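Local coordinates for gdp-l-fucose synthetase (Naegleria fowleri, PDB 6AQZ) that makes GDP-L-fucose from GDP-4-keto-6-deoxy-D-mannose with NADPH as reductant, as a short-chain dehydrogenase/reductase of the epimerase/dehydratase family that binds NADP, at the interface of chains A and B. Sequence-based numbering; all coordinates share one arbitrary frame. Chains: chain A/B, gdp-l-fucose synthetase.

The interface of chains A and B. Residues chain A 102-103, 106-107, 110; chain B 102, 106-107, 110, 168.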
# COMPACT_ATOMS: atom_id res chain seq x y z
N TRP A 102 1.77 0.45 9.78
CA TRP A 102 1.64 -0.26 8.51
C TRP A 102 1.36 -1.74 8.74
O TRP A 102 0.34 -2.28 8.30
CB TRP A 102 2.88 -0.08 7.63
CG TRP A 102 2.83 -0.98 6.45
CD1 TRP A 102 3.57 -2.11 6.24
CD2 TRP A 102 1.94 -0.87 5.33
NE1 TRP A 102 3.20 -2.70 5.07
CE2 TRP A 102 2.20 -1.96 4.48
CE3 TRP A 102 0.95 0.06 4.95
CZ2 TRP A 102 1.54 -2.16 3.25
CZ3 TRP A 102 0.26 -0.15 3.76
CH2 TRP A 102 0.57 -1.25 2.91
N LEU A 103 2.26 -2.42 9.48
CA LEU A 103 2.19 -3.87 9.61
C LEU A 103 0.91 -4.32 10.30
O LEU A 103 0.21 -5.22 9.81
CB LEU A 103 3.40 -4.41 10.37
CG LEU A 103 4.76 -4.14 9.71
CD1 LEU A 103 5.92 -4.63 10.56
CD2 LEU A 103 4.73 -4.74 8.31
N VAL A 106 -2.08 -3.57 7.90
CA VAL A 106 -2.17 -4.29 6.64
C VAL A 106 -2.35 -5.79 6.90
O VAL A 106 -3.05 -6.49 6.15
CB VAL A 106 -0.98 -3.99 5.71
CG1 VAL A 106 0.31 -4.81 6.09
CG2 VAL A 106 -1.40 -4.24 4.27
N ASN A 107 -1.78 -6.31 8.00
CA ASN A 107 -1.95 -7.72 8.34
C ASN A 107 -3.40 -8.01 8.73
O ASN A 107 -4.02 -8.95 8.22
CB ASN A 107 -1.01 -8.09 9.47
CG ASN A 107 0.42 -8.27 8.99
OD1 ASN A 107 0.63 -8.69 7.85
ND2 ASN A 107 1.39 -7.94 9.83
N ASN A 110 -5.60 -7.66 5.50
CA ASN A 110 -5.44 -8.81 4.61
C ASN A 110 -6.12 -10.05 5.19
O ASN A 110 -6.84 -10.76 4.47
CB ASN A 110 -3.94 -9.05 4.32
CG ASN A 110 -3.32 -7.94 3.45
OD1 ASN A 110 -4.05 -7.15 2.82
ND2 ASN A 110 -1.99 -7.85 3.45
N TRP B 102 -1.01 -9.15 -4.83
CA TRP B 102 -0.90 -8.24 -3.69
C TRP B 102 -0.38 -9.00 -2.46
O TRP B 102 0.63 -8.62 -1.87
CB TRP B 102 -2.25 -7.55 -3.40
CG TRP B 102 -2.23 -6.87 -2.05
CD1 TRP B 102 -2.88 -7.30 -0.92
CD2 TRP B 102 -1.51 -5.67 -1.67
NE1 TRP B 102 -2.60 -6.46 0.13
CE2 TRP B 102 -1.75 -5.46 -0.30
CE3 TRP B 102 -0.68 -4.78 -2.35
CZ2 TRP B 102 -1.20 -4.37 0.41
CZ3 TRP B 102 -0.13 -3.70 -1.66
CH2 TRP B 102 -0.40 -3.51 -0.29
N VAL B 106 3.32 -8.37 -0.89
CA VAL B 106 3.38 -7.55 0.32
C VAL B 106 3.83 -8.37 1.53
O VAL B 106 4.51 -7.85 2.41
CB VAL B 106 2.04 -6.83 0.60
CG1 VAL B 106 0.98 -7.77 1.20
CG2 VAL B 106 2.31 -5.71 1.53
N ASN B 107 3.48 -9.66 1.59
CA ASN B 107 3.95 -10.51 2.68
C ASN B 107 5.46 -10.72 2.60
O ASN B 107 6.17 -10.57 3.60
CB ASN B 107 3.21 -11.84 2.66
CG ASN B 107 1.78 -11.70 3.19
OD1 ASN B 107 1.50 -10.84 4.03
ND2 ASN B 107 0.88 -12.55 2.73
N ASN B 110 7.21 -7.33 3.41
CA ASN B 110 7.09 -7.06 4.84
C ASN B 110 8.04 -7.96 5.63
O ASN B 110 8.72 -7.48 6.54
CB ASN B 110 5.64 -7.24 5.36
CG ASN B 110 4.69 -6.10 4.94
OD1 ASN B 110 5.12 -5.03 4.50
ND2 ASN B 110 3.37 -6.34 5.07
N LEU B 168 7.78 1.09 3.17
CA LEU B 168 8.21 0.34 4.34
C LEU B 168 9.70 0.55 4.61
O LEU B 168 10.11 0.58 5.78
CB LEU B 168 7.90 -1.14 4.19
CG LEU B 168 8.20 -1.93 5.47
CD1 LEU B 168 7.51 -1.24 6.71
CD2 LEU B 168 7.69 -3.37 5.33
O HOH W 1 2.74 -9.30 5.96
O HOH W 2 -0.82 -9.96 5.29
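Helix 98-118 of each chain packs against the same helix of the other chain, and helix 156-179 adds to the edge; in the short-chain dehydrogenase/reductase family such helices commonly build the dimer, so this two-fold contact is plausibly the biological one. A:Trp102 and B:Asn110 meet at about a right angle. The indole NE1 of A:Trp102 donates to the amide oxygen OD1 of B:Asn110 at 3.1 Å, and this oxygen lies in the ring plane. Indole and amide planes stand 77° apart, and the N-H arrives tilted from the carbonyl plane. The twin bond, B:Trp102 NE1 to A:Asn110 OD1, is also 3.1 Å and somewhat straighter, 165° at the hydrogen. Each indole swings out with CG anti to the backbone N (chi1 171° in A:Trp102), which brings the two six-membered rings tip to tip, CH2 of A:Trp102 4.0 Å from CH2 of B:Trp102. At the rim of B:Trp102, in its plane, sits the methyl CG2 of A:Val106, 3.9 Å from CZ2. A:Leu103 runs antiparallel alongside B:Asn110, with A:Leu103 CD2 3.6 Å from the amide carbon B:Asn110 CG. The methyl CD1 of B:Leu168 lies against ring carbon CD1 of A:Trp102. The asparagine amides also join through two waters: each bridges the acceptors OD1 of A:Asn107 and OD1 of B:Asn107, water 2 also meeting ND2 of A:Asn110 at 3.0 Å and water 1 ND2 of B:Asn110.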